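Local atomic coordinates of cytochrome c552 (Thermochromatium tepidum, PDB entry 5ZE8), a protein that is a low-potential cytochrome with five covalently attached c-type hemes that probably serves in electron transfer in a thermophilic purple sulfur photosynthetic bacterium. Residues Ala279-Ser284 / Val426-Ser431; Arg319-Lys324 / Leu402-Leu407; Ala350-Gly355 / Thr376-His381. All blocks are in the same frame, centred on the assembly; numbering follows the deposited sequence.

Interaction 1 (Ala279-Ser284 / Val426-Ser431). With HEC (heme c), chain F.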
loop_
_atom_site.group_PDB
_atom_site.type_symbol
_atom_site.label_atom_id
_atom_site.label_comp_id
_atom_site.label_asym_id
_atom_site.label_seq_id
_atom_site.Cartn_x
_atom_site.Cartn_y
_atom_site.Cartn_z
ATOM N N ALA A 279 -9.772 -4.245 9.137
ATOM C CA ALA A 279 -10.068 -3.110 10.037
ATOM C C ALA A 279 -9.644 -1.788 9.572
ATOM O O ALA A 279 -10.320 -0.764 9.784
ATOM C CB ALA A 279 -9.476 -3.407 11.427
ATOM N N MET A 280 -8.494 -1.718 8.874
ATOM C CA MET A 280 -8.048 -0.494 8.364
ATOM C C MET A 280 -9.038 -0.058 7.254
ATOM O O MET A 280 -9.308 1.103 7.094
ATOM C CB MET A 280 -6.611 -0.677 7.804
ATOM C CG MET A 280 -5.969 0.576 7.494
ATOM S SD MET A 280 -5.590 1.487 9.051
ATOM C CE MET A 280 -4.647 2.816 8.298
ATOM N N LEU A 281 -9.351 -0.981 6.371
ATOM C CA LEU A 281 -10.257 -0.660 5.248
ATOM C C LEU A 281 -11.622 -0.137 5.741
ATOM O O LEU A 281 -12.164 0.757 5.201
ATOM C CB LEU A 281 -10.477 -1.904 4.415
ATOM C CG LEU A 281 -9.245 -2.284 3.536
ATOM C CD1 LEU A 281 -9.450 -3.684 3.016
ATOM C CD2 LEU A 281 -9.097 -1.283 2.436
ATOM N N LYS A 282 -12.139 -0.742 6.776
ATOM C CA LYS A 282 -13.467 -0.195 7.346
ATOM C C LYS A 282 -13.406 1.184 7.915
ATOM O O LYS A 282 -14.374 1.970 7.852
ATOM C CB LYS A 282 -14.000 -1.159 8.342
ATOM C CG LYS A 282 -14.408 -2.481 7.822
ATOM C CD LYS A 282 -14.704 -3.471 8.943
ATOM C CE LYS A 282 -15.098 -4.801 8.384
ATOM N NZ LYS A 282 -14.954 -5.819 9.464
ATOM N N ARG A 283 -12.274 1.537 8.438
ATOM C CA ARG A 283 -12.024 2.913 8.882
ATOM C C ARG A 283 -11.738 3.874 7.864
ATOM O O ARG A 283 -11.736 5.065 8.110
ATOM C CB ARG A 283 -10.909 2.947 9.968
ATOM C CG ARG A 283 -11.402 2.504 11.331
ATOM C CD ARG A 283 -12.215 3.539 12.118
ATOM N NE ARG A 283 -11.397 4.704 12.368
ATOM C CZ ARG A 283 -10.607 4.803 13.429
ATOM N NH1 ARG A 283 -10.524 3.794 14.276
ATOM N NH2 ARG A 283 -9.797 5.848 13.559
ATOM N N SER A 284 -11.504 3.448 6.631
ATOM C CA SER A 284 -10.946 4.338 5.699
ATOM C C SER A 284 -11.893 5.258 4.991
ATOM O O SER A 284 -11.482 6.237 4.368
ATOM C CB SER A 284 -10.152 3.526 4.675
ATOM O OG SER A 284 -11.055 2.887 3.774
ATOM N N VAL A 426 -13.851 -7.728 -0.497
ATOM C CA VAL A 426 -13.856 -7.445 0.896
ATOM C C VAL A 426 -14.988 -6.506 1.192
ATOM O O VAL A 426 -14.981 -5.388 0.741
ATOM C CB VAL A 426 -12.491 -6.840 1.409
ATOM C CG1 VAL A 426 -12.559 -6.641 2.889
ATOM C CG2 VAL A 426 -11.293 -7.740 1.005
ATOM N N LEU A 427 -15.930 -6.933 2.050
ATOM C CA LEU A 427 -17.014 -6.023 2.466
ATOM C C LEU A 427 -16.479 -5.040 3.468
ATOM O O LEU A 427 -16.090 -5.416 4.608
ATOM C CB LEU A 427 -18.214 -6.836 3.085
ATOM C CG LEU A 427 -19.395 -5.997 3.555
ATOM C CD1 LEU A 427 -20.018 -5.266 2.375
ATOM C CD2 LEU A 427 -20.473 -6.901 4.205
ATOM N N ILE A 428 -16.434 -3.779 3.106
ATOM C CA ILE A 428 -15.843 -2.749 3.948
ATOM C C ILE A 428 -16.827 -1.729 4.554
ATOM O O ILE A 428 -16.430 -0.917 5.359
ATOM C CB ILE A 428 -14.630 -2.022 3.265
ATOM C CG1 ILE A 428 -15.030 -1.189 2.015
ATOM C CG2 ILE A 428 -13.574 -3.056 2.902
ATOM C CD1 ILE A 428 -13.998 -0.110 1.555
ATOM N N ALA A 429 -18.115 -1.731 4.122
ATOM C CA ALA A 429 -19.121 -0.851 4.659
ATOM C C ALA A 429 -20.468 -1.410 4.319
ATOM O O ALA A 429 -20.675 -1.963 3.234
ATOM C CB ALA A 429 -19.041 0.558 4.134
ATOM N N VAL A 430 -21.421 -1.197 5.260
ATOM C CA VAL A 430 -22.808 -1.663 5.036
ATOM C C VAL A 430 -23.710 -0.609 5.626
ATOM O O VAL A 430 -23.443 -0.118 6.713
ATOM C CB VAL A 430 -23.100 -2.991 5.715
ATOM C CG1 VAL A 430 -24.577 -3.409 5.461
ATOM C CG2 VAL A 430 -22.279 -4.118 5.159
ATOM N N SER A 431 -24.829 -0.297 4.967
ATOM C CA SER A 431 -25.860 0.570 5.519
ATOM C C SER A 431 -27.202 0.008 5.096
ATOM O O SER A 431 -27.390 -0.269 3.915
ATOM C CB SER A 431 -25.695 1.973 5.079
ATOM O OG SER A 431 -26.526 2.889 5.783
HETATM FE FE HEC F . -2.407 6.045 3.593
HETATM C CHA HEC F . -4.075 3.247 2.846
HETATM C CHB HEC F . 0.283 5.016 1.748
HETATM C CHC HEC F . -0.805 9.021 4.204
HETATM C CHD HEC F . -4.846 6.884 5.849
HETATM N NA HEC F . -1.954 4.463 2.484
HETATM C C1A HEC F . -2.843 3.395 2.243
HETATM C C2A HEC F . -2.218 2.429 1.384
HETATM C C3A HEC F . -0.980 2.952 1.117
HETATM C C4A HEC F . -0.815 4.194 1.780
HETATM C CMA HEC F . 0.105 2.364 0.208
HETATM C CAA HEC F . -2.865 1.141 0.820
HETATM C CBA HEC F . -3.703 1.433 -0.420
HETATM C CGA HEC F . -4.359 0.229 -1.046
HETATM O O1A HEC F . -3.712 -0.536 -1.801
HETATM O O2A HEC F . -5.579 0.017 -0.765
HETATM N NB HEC F . -0.615 6.883 3.101
HETATM C C1B HEC F . 0.348 6.233 2.378
HETATM C C2B HEC F . 1.481 7.078 2.231
HETATM C C3B HEC F . 1.228 8.271 2.902
HETATM C C4B HEC F . -0.143 8.098 3.431
HETATM C CMB HEC F . 2.762 6.784 1.437
HETATM C CAB HEC F . 1.968 9.543 2.993
HETATM C CBB HEC F . 2.309 10.122 1.761
HETATM N NC HEC F . -2.761 7.646 4.789
HETATM C C1C HEC F . -1.986 8.762 4.846
HETATM C C2C HEC F . -2.501 9.579 5.905
HETATM C C3C HEC F . -3.623 8.995 6.428
HETATM C C4C HEC F . -3.809 7.776 5.667
HETATM C CMC HEC F . -1.846 10.865 6.406
HETATM C CAC HEC F . -4.583 9.420 7.528
HETATM C CBC HEC F . -5.150 10.708 7.426
HETATM N ND HEC F . -4.100 5.267 4.142
HETATM C C1D HEC F . -4.965 5.681 5.149
HETATM C C2D HEC F . -6.054 4.705 5.373
HETATM C C3D HEC F . -5.888 3.680 4.517
HETATM C C4D HEC F . -4.648 4.084 3.789
HETATM C CMD HEC F . -7.157 4.883 6.347
HETATM C CAD HEC F . -6.689 2.426 4.336
HETATM C CBD HEC F . -7.253 2.316 2.940
HETATM C CGD HEC F . -6.638 1.257 2.039
HETATM O O1D HEC F . -5.944 0.353 2.499
HETATM O O2D HEC F . -6.903 1.371 0.852
HETATM O O HOH W 1 -17.047 0.973 7.143
#
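At a classic beta bulge in strand 426-431, where Ile-428 and Ala-429 both face Leu-402, the side chain of Ile-428 meets Leu-281 on helix 279-283, which borders a heme pocket. The two short axes approach to 7.4 Å at a signed crossing angle of -38°, so the helix runs obliquely past the strand. Ile-428 carries CG1 wedged between its backbone N and carbonyl carbon (chi1 66°), which leaves CG2 beside the N and facing the helix. From there CG2 sits 3.6 Å from Leu-281 CB, with Leu-281 CD1 a little farther off. CD1 of Leu-281 also lies 4.3 Å from Val-426 CG1, extending the apolar seam toward the start of the strand. The other branch, CD2, turns to the heme and stops 3.6 Å from its propionate oxygen O1D. Leu-281 is therefore a spacer between sheet and cofactor. Ser-284 CB meets the same propionate arm, and Met-280 touches both its base (through CG) and the neighbouring ring carbon and methyl (through CE).

Polar links are indirect. One water donates to Lys-282 O (2.9 Å) and to Ile-428 O (2.7 Å), tying the two backbones together at the bulge. The Lys-282 CG methylene comes to 3.5 Å from that same Ile-428 O, and its extended chain passes Leu-427 O before NZ pairs with Glu-278. Inside segment 279-284, Leu-281 O takes two donors from the same face of its plane, Ser-284 N and Ser-284 OG, the latter at 2.8 Å. The chemistry is thus divided: aliphatic carbons give close but undirected packing beside the heme, whereas the water donates both protons to backbone carbonyls, supplying the directional link between helix and strand.

Interaction 2 (Arg319-Lys324 / Leu402-Leu407). With HEC (heme c), chain F.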
loop_
_atom_site.group_PDB
_atom_site.type_symbol
_atom_site.label_atom_id
_atom_site.label_comp_id
_atom_site.label_asym_id
_atom_site.label_seq_id
_atom_site.Cartn_x
_atom_site.Cartn_y
_atom_site.Cartn_z
ATOM N N ARG A 319 -6.188 -1.807 -7.688
ATOM C CA ARG A 319 -7.100 -1.683 -6.624
ATOM C C ARG A 319 -8.419 -1.056 -7.131
ATOM O O ARG A 319 -8.444 -0.119 -7.937
ATOM C CB ARG A 319 -6.558 -0.765 -5.535
ATOM C CG ARG A 319 -5.253 -1.112 -4.911
ATOM C CD ARG A 319 -5.255 -2.519 -4.369
ATOM N NE ARG A 319 -4.119 -2.749 -3.481
ATOM C CZ ARG A 319 -3.243 -3.737 -3.554
ATOM N NH1 ARG A 319 -2.283 -3.809 -2.647
ATOM N NH2 ARG A 319 -3.292 -4.626 -4.578
ATOM N N ASN A 320 -9.502 -1.567 -6.575
ATOM C CA ASN A 320 -10.811 -1.057 -6.936
ATOM C C ASN A 320 -11.872 -1.275 -5.907
ATOM O O ASN A 320 -11.817 -2.230 -5.160
ATOM C CB ASN A 320 -11.225 -1.636 -8.283
ATOM C CG ASN A 320 -11.460 -3.123 -8.232
ATOM O OD1 ASN A 320 -12.581 -3.547 -7.970
ATOM N ND2 ASN A 320 -10.384 -3.928 -8.420
ATOM N N LEU A 321 -12.861 -0.407 -5.866
ATOM C CA LEU A 321 -14.065 -0.620 -5.046
ATOM C C LEU A 321 -15.281 -0.677 -5.910
ATOM O O LEU A 321 -15.309 -0.165 -7.064
ATOM C CB LEU A 321 -14.313 0.553 -4.119
ATOM C CG LEU A 321 -13.174 1.408 -3.606
ATOM C CD1 LEU A 321 -13.641 2.636 -2.829
ATOM C CD2 LEU A 321 -12.262 0.538 -2.782
ATOM N N TYR A 322 -16.341 -1.245 -5.347
ATOM C CA TYR A 322 -17.631 -1.124 -6.020
ATOM C C TYR A 322 -18.734 -1.104 -5.002
ATOM O O TYR A 322 -18.560 -1.694 -3.960
ATOM C CB TYR A 322 -17.860 -2.213 -7.046
ATOM C CG TYR A 322 -17.882 -3.654 -6.640
ATOM C CD1 TYR A 322 -19.012 -4.229 -6.091
ATOM C CD2 TYR A 322 -16.770 -4.487 -6.760
ATOM C CE1 TYR A 322 -19.032 -5.570 -5.725
ATOM C CE2 TYR A 322 -16.792 -5.838 -6.452
ATOM C CZ TYR A 322 -17.931 -6.368 -5.881
ATOM O OH TYR A 322 -17.952 -7.690 -5.521
ATOM N N LEU A 323 -19.836 -0.404 -5.373
ATOM C CA LEU A 323 -21.017 -0.250 -4.560
ATOM C C LEU A 323 -22.081 -1.213 -5.077
ATOM O O LEU A 323 -22.348 -1.228 -6.236
ATOM C CB LEU A 323 -21.554 1.153 -4.649
ATOM C CG LEU A 323 -22.994 1.337 -4.175
ATOM C CD1 LEU A 323 -23.057 1.146 -2.626
ATOM C CD2 LEU A 323 -23.440 2.693 -4.522
ATOM N N LYS A 324 -22.665 -2.007 -4.198
ATOM C CA LYS A 324 -23.899 -2.745 -4.493
ATOM C C LYS A 324 -25.028 -2.155 -3.657
ATOM O O LYS A 324 -24.934 -2.140 -2.467
ATOM C CB LYS A 324 -23.734 -4.178 -4.144
ATOM C CG LYS A 324 -22.715 -4.887 -4.967
ATOM C CD LYS A 324 -23.217 -5.205 -6.389
ATOM C CE LYS A 324 -24.244 -6.332 -6.464
ATOM N NZ LYS A 324 -23.748 -7.604 -5.949
ATOM N N LEU A 402 -20.359 -1.707 0.339
ATOM C CA LEU A 402 -19.188 -1.223 -0.381
ATOM C C LEU A 402 -18.087 -2.276 -0.286
ATOM O O LEU A 402 -17.825 -2.817 0.828
ATOM C CB LEU A 402 -18.732 0.085 0.202
ATOM C CG LEU A 402 -17.553 0.740 -0.494
ATOM C CD1 LEU A 402 -17.936 1.215 -1.869
ATOM C CD2 LEU A 402 -17.052 1.932 0.306
ATOM N N TYR A 403 -17.570 -2.700 -1.432
ATOM C CA TYR A 403 -16.597 -3.802 -1.555
ATOM C C TYR A 403 -15.260 -3.259 -2.025
ATOM O O TYR A 403 -15.202 -2.411 -2.894
ATOM C CB TYR A 403 -16.985 -4.921 -2.501
ATOM C CG TYR A 403 -18.135 -5.728 -1.908
ATOM C CD1 TYR A 403 -17.890 -6.808 -1.061
ATOM C CD2 TYR A 403 -19.493 -5.335 -2.202
ATOM C CE1 TYR A 403 -18.940 -7.510 -0.536
ATOM C CE2 TYR A 403 -20.525 -6.077 -1.688
ATOM C CZ TYR A 403 -20.239 -7.133 -0.872
ATOM O OH TYR A 403 -21.238 -7.919 -0.294
ATOM N N TYR A 404 -14.210 -3.687 -1.363
ATOM C CA TYR A 404 -12.824 -3.430 -1.783
ATOM C C TYR A 404 -12.200 -4.678 -2.418
ATOM O O TYR A 404 -12.415 -5.837 -2.021
ATOM C CB TYR A 404 -12.016 -3.021 -0.577
ATOM C CG TYR A 404 -10.515 -2.823 -0.818
ATOM C CD1 TYR A 404 -9.675 -3.891 -0.731
ATOM C CD2 TYR A 404 -9.934 -1.567 -1.142
ATOM C CE1 TYR A 404 -8.283 -3.776 -0.908
ATOM C CE2 TYR A 404 -8.545 -1.429 -1.347
ATOM C CZ TYR A 404 -7.748 -2.538 -1.221
ATOM O OH TYR A 404 -6.385 -2.428 -1.356
ATOM N N ASN A 405 -11.336 -4.432 -3.400
ATOM C CA ASN A 405 -10.709 -5.544 -4.113
ATOM C C ASN A 405 -9.243 -5.226 -4.404
ATOM O O ASN A 405 -8.960 -4.163 -4.975
ATOM C CB ASN A 405 -11.395 -5.686 -5.434
ATOM C CG ASN A 405 -12.891 -5.932 -5.297
ATOM O OD1 ASN A 405 -13.293 -7.047 -5.105
ATOM N ND2 ASN A 405 -13.663 -4.856 -5.224
ATOM N N LEU A 406 -8.321 -6.134 -4.015
ATOM C CA LEU A 406 -6.899 -6.010 -4.358
ATOM C C LEU A 406 -6.586 -5.979 -5.850
ATOM O O LEU A 406 -5.613 -5.368 -6.258
ATOM C CB LEU A 406 -6.115 -7.153 -3.717
ATOM C CG LEU A 406 -6.021 -7.073 -2.178
ATOM C CD1 LEU A 406 -5.374 -8.397 -1.687
ATOM C CD2 LEU A 406 -5.183 -5.932 -1.651
ATOM N N LEU A 407 -7.424 -6.648 -6.654
ATOM C CA LEU A 407 -7.198 -6.804 -8.086
ATOM C C LEU A 407 -8.425 -6.551 -8.906
ATOM O O LEU A 407 -9.516 -6.774 -8.451
ATOM C CB LEU A 407 -6.719 -8.225 -8.374
ATOM C CG LEU A 407 -5.412 -8.681 -7.733
ATOM C CD1 LEU A 407 -5.228 -10.202 -7.934
ATOM C CD2 LEU A 407 -4.292 -7.893 -8.356
HETATM FE FE HEC F . -2.407 6.045 3.593
HETATM C CHA HEC F . -4.075 3.247 2.846
HETATM C CHB HEC F . 0.283 5.016 1.748
HETATM C CHC HEC F . -0.805 9.021 4.204
HETATM C CHD HEC F . -4.846 6.884 5.849
HETATM N NA HEC F . -1.954 4.463 2.484
HETATM C C1A HEC F . -2.843 3.395 2.243
HETATM C C2A HEC F . -2.218 2.429 1.384
HETATM C C3A HEC F . -0.980 2.952 1.117
HETATM C C4A HEC F . -0.815 4.194 1.780
HETATM C CMA HEC F . 0.105 2.364 0.208
HETATM C CAA HEC F . -2.865 1.141 0.820
HETATM C CBA HEC F . -3.703 1.433 -0.420
HETATM C CGA HEC F . -4.359 0.229 -1.046
HETATM O O1A HEC F . -3.712 -0.536 -1.801
HETATM O O2A HEC F . -5.579 0.017 -0.765
HETATM N NB HEC F . -0.615 6.883 3.101
HETATM C C1B HEC F . 0.348 6.233 2.378
HETATM C C2B HEC F . 1.481 7.078 2.231
HETATM C C3B HEC F . 1.228 8.271 2.902
HETATM C C4B HEC F . -0.143 8.098 3.431
HETATM C CMB HEC F . 2.762 6.784 1.437
HETATM C CAB HEC F . 1.968 9.543 2.993
HETATM C CBB HEC F . 2.309 10.122 1.761
HETATM N NC HEC F . -2.761 7.646 4.789
HETATM C C1C HEC F . -1.986 8.762 4.846
HETATM C C2C HEC F . -2.501 9.579 5.905
HETATM C C3C HEC F . -3.623 8.995 6.428
HETATM C C4C HEC F . -3.809 7.776 5.667
HETATM C CMC HEC F . -1.846 10.865 6.406
HETATM C CAC HEC F . -4.583 9.420 7.528
HETATM C CBC HEC F . -5.150 10.708 7.426
HETATM N ND HEC F . -4.100 5.267 4.142
HETATM C C1D HEC F . -4.965 5.681 5.149
HETATM C C2D HEC F . -6.054 4.705 5.373
HETATM C C3D HEC F . -5.888 3.680 4.517
HETATM C C4D HEC F . -4.648 4.084 3.789
HETATM C CMD HEC F . -7.157 4.883 6.347
HETATM C CAD HEC F . -6.689 2.426 4.336
HETATM C CBD HEC F . -7.253 2.316 2.940
HETATM C CGD HEC F . -6.638 1.257 2.039
HETATM O O1D HEC F . -5.944 0.353 2.499
HETATM O O2D HEC F . -6.903 1.371 0.852
#
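With CG beside its backbone N and the chain kinked at the next bond (chi1 -57°, chi2 -54°), Arg-319 swings its guanidinium past Tyr-404, whose own CG lies opposite its backbone N (chi1 175°). Both then grip one heme propionate: Arg-319 NE donates almost straight to O1A at 2.8 Å, and Tyr-404 OH donates to O2A at 2.6 Å. Arg-319 NH2 bonds Leu-406 O at 3.0 Å and also reaches O2A of a second heme; the NE and NH2 bonds together hold the guanidinium's orientation. Leu-406 CD2 lies over one guanidinium face, 3.5 Å from Arg-319 CZ.

Asn-320 O accepts two donors of Asn-405, the backbone N nearly along its C=O axis at 2.9 Å and ND2 from above the carbonyl plane at 3.2 Å. On the sheet face bearing the Asn-320 and Asn-405 side chains, Tyr-403 CB lies over the Tyr-322 ring in a CH-pi contact, 3.9 Å from the centroid. The two rings are slid apart and barely overlap. Tyr-322/Tyr-403 and Asn-320/Asn-405 are hydrogen-bonded pairs, alternating with non-hydrogen-bonded Leu-321/Tyr-404 and Leu-323/Leu-402. This is regular antiparallel sheet, ending in a heme-propionate binding site.

Interaction 3 (Ala350-Gly355 / Thr376-His381)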
loop_
_atom_site.group_PDB
_atom_site.type_symbol
_atom_site.label_atom_id
_atom_site.label_comp_id
_atom_site.label_asym_id
_atom_site.label_seq_id
_atom_site.Cartn_x
_atom_site.Cartn_y
_atom_site.Cartn_z
ATOM N N ALA A 350 -20.803 3.313 -10.003
ATOM C CA ALA A 350 -20.614 2.578 -8.776
ATOM C C ALA A 350 -19.304 1.727 -8.783
ATOM O O ALA A 350 -19.148 0.868 -7.933
ATOM C CB ALA A 350 -21.861 1.711 -8.484
ATOM N N TYR A 351 -18.400 1.940 -9.782
ATOM C CA TYR A 351 -17.115 1.277 -9.860
ATOM C C TYR A 351 -16.043 2.362 -9.713
ATOM O O TYR A 351 -16.024 3.339 -10.454
ATOM C CB TYR A 351 -16.999 0.540 -11.172
ATOM C CG TYR A 351 -15.745 -0.263 -11.315
ATOM C CD1 TYR A 351 -15.339 -1.184 -10.360
ATOM C CD2 TYR A 351 -14.937 -0.095 -12.449
ATOM C CE1 TYR A 351 -14.208 -1.933 -10.526
ATOM C CE2 TYR A 351 -13.808 -0.867 -12.591
ATOM C CZ TYR A 351 -13.427 -1.765 -11.599
ATOM O OH TYR A 351 -12.263 -2.529 -11.752
ATOM N N PHE A 352 -15.202 2.209 -8.696
ATOM C CA PHE A 352 -14.248 3.212 -8.288
ATOM C C PHE A 352 -12.873 2.613 -8.553
ATOM O O PHE A 352 -12.351 1.726 -7.836
ATOM C CB PHE A 352 -14.400 3.452 -6.781
ATOM C CG PHE A 352 -15.764 3.943 -6.371
ATOM C CD1 PHE A 352 -16.779 3.049 -6.150
ATOM C CD2 PHE A 352 -16.023 5.277 -6.267
ATOM C CE1 PHE A 352 -18.051 3.470 -5.768
ATOM C CE2 PHE A 352 -17.312 5.722 -5.886
ATOM C CZ PHE A 352 -18.279 4.823 -5.651
ATOM N N ALA A 353 -12.289 3.052 -9.632
ATOM C CA ALA A 353 -11.089 2.370 -10.211
ATOM C C ALA A 353 -10.333 3.308 -11.158
ATOM O O ALA A 353 -10.863 4.316 -11.626
ATOM C CB ALA A 353 -11.461 1.129 -10.967
ATOM N N TYR A 354 -9.110 2.932 -11.421
ATOM C CA TYR A 354 -8.209 3.584 -12.383
ATOM C C TYR A 354 -8.009 2.645 -13.552
ATOM O O TYR A 354 -7.916 1.429 -13.380
ATOM C CB TYR A 354 -6.891 3.853 -11.684
ATOM C CG TYR A 354 -5.827 4.524 -12.551
ATOM C CD1 TYR A 354 -6.072 5.721 -13.194
ATOM C CD2 TYR A 354 -4.538 3.962 -12.669
ATOM C CE1 TYR A 354 -5.064 6.316 -13.981
ATOM C CE2 TYR A 354 -3.563 4.538 -13.433
ATOM C CZ TYR A 354 -3.815 5.695 -14.078
ATOM O OH TYR A 354 -2.816 6.282 -14.852
ATOM N N GLY A 355 -7.974 3.163 -14.764
ATOM C CA GLY A 355 -7.582 2.329 -15.908
ATOM C C GLY A 355 -6.504 3.101 -16.676
ATOM O O GLY A 355 -6.300 4.359 -16.454
ATOM N N THR A 376 -12.033 6.880 -11.589
ATOM C CA THR A 376 -13.256 7.095 -10.829
ATOM C C THR A 376 -13.074 6.826 -9.348
ATOM O O THR A 376 -14.042 6.786 -8.576
ATOM C CB THR A 376 -14.369 6.190 -11.317
ATOM O OG1 THR A 376 -14.020 4.844 -11.237
ATOM C CG2 THR A 376 -14.686 6.483 -12.785
ATOM N N ARG A 377 -11.790 6.630 -8.944
ATOM C CA ARG A 377 -11.526 6.432 -7.520
ATOM C C ARG A 377 -11.970 7.680 -6.723
ATOM O O ARG A 377 -12.132 8.766 -7.260
ATOM C CB ARG A 377 -10.041 6.124 -7.298
ATOM C CG ARG A 377 -9.507 4.878 -8.045
ATOM C CD ARG A 377 -8.012 4.761 -8.007
ATOM N NE ARG A 377 -7.383 5.969 -8.453
ATOM C CZ ARG A 377 -6.251 6.530 -7.991
ATOM N NH1 ARG A 377 -5.500 5.974 -7.039
ATOM N NH2 ARG A 377 -5.860 7.668 -8.480
ATOM N N LEU A 378 -12.190 7.505 -5.422
ATOM C CA LEU A 378 -12.452 8.647 -4.627
ATOM C C LEU A 378 -11.191 9.463 -4.542
ATOM O O LEU A 378 -10.129 8.923 -4.156
ATOM C CB LEU A 378 -12.902 8.262 -3.222
ATOM C CG LEU A 378 -14.153 7.368 -3.085
ATOM C CD1 LEU A 378 -14.269 6.763 -1.686
ATOM C CD2 LEU A 378 -15.358 8.207 -3.442
ATOM N N GLN A 379 -11.325 10.766 -4.748
ATOM C CA GLN A 379 -10.225 11.668 -4.715
ATOM C C GLN A 379 -9.873 12.041 -3.299
ATOM O O GLN A 379 -10.647 11.778 -2.381
ATOM C CB GLN A 379 -10.501 12.880 -5.608
ATOM C CG GLN A 379 -10.604 12.465 -7.095
ATOM C CD GLN A 379 -9.337 11.730 -7.697
ATOM O OE1 GLN A 379 -9.438 10.648 -8.352
ATOM N NE2 GLN A 379 -8.164 12.271 -7.434
ATOM N N PRO A 380 -8.659 12.620 -3.108
ATOM C CA PRO A 380 -8.309 12.933 -1.701
ATOM C C PRO A 380 -9.408 13.712 -1.018
ATOM O O PRO A 380 -9.885 14.701 -1.576
ATOM C CB PRO A 380 -7.078 13.786 -1.866
ATOM C CG PRO A 380 -6.426 13.326 -3.096
ATOM C CD PRO A 380 -7.569 12.962 -4.016
ATOM N N HIS A 381 -9.781 13.264 0.190
ATOM C CA HIS A 381 -10.827 13.820 1.020
ATOM C C HIS A 381 -12.172 14.105 0.348
ATOM O O HIS A 381 -12.957 14.932 0.807
ATOM C CB HIS A 381 -10.303 15.055 1.797
ATOM C CG HIS A 381 -10.000 16.243 0.958
ATOM N ND1 HIS A 381 -8.715 16.576 0.580
ATOM C CD2 HIS A 381 -10.808 17.160 0.379
ATOM C CE1 HIS A 381 -8.745 17.641 -0.207
ATOM N NE2 HIS A 381 -10.001 18.036 -0.321
#
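Arg-377 lays its aliphatic chain along Ala-353 and Tyr-354, at the point where the antiparallel pairing of strands 351-357 and 371-375 gives way to a loop. Followed outward from CB, its CG rests 3.6 Å from Ala-353 C, over the strand backbone. CD, on an extended chi2, passes Tyr-354 CB; the bend at chi3 (-53°) then turns NE, which lies 3.9 Å from Tyr-354 CB. At the tip, NH1 forms a salt bridge with Glu-246 and a hydrogen bond with Pro-313 O, while NH2 pairs with Asp-375, so the guanidinium has several polar partners outside the two segments.

Thr-376 carries the pairing one residue past strand 371-375. Its backbone N donates to Ala-353 O at 2.8 Å, nearly straight (165°). The hydroxyl does double duty: OG1 gives its proton to Tyr-351 O at 2.6 Å and accepts from Ala-353 N at 3.0 Å. The first torsion places OG1 between the backbone N and carbonyl carbon (chi1 58°), where it can reach both backbone groups. A valine in this position would probably leave Tyr-351 O and Ala-353 N without their shared mate and keep, of these three hydrogen bonds, the one to Ala-353 O. Two residues past Thr-376, the Leu-378 and Phe-352 side chains meet at a slant, Leu-378 CD2 lying 4.0 Å from Phe-352 CE2.

The three contacts step across one antiparallel sheet, in which strands 426-434, 397-405, 320-328 and 351-357 are successive neighbours. Interactions 1 and 2 have centres about 10 Å apart and are joined by probable hydrogen bonds, among them Val-426 O to Tyr-404 N at 2.8 Å. Interaction 3 lies equally far, centre to centre, from interaction 2, with Leu-321 O 2.9 Å from Phe-352 N, but interactions 1 and 3 do not touch. Residues 279-284 and the pair Arg-319/Tyr-404 approach different propionates of one heme, so interactions 1 and 2 line a common pocket. Interaction 3 stands farther back, the Arg-377 side chain being about 8 Å from a heme.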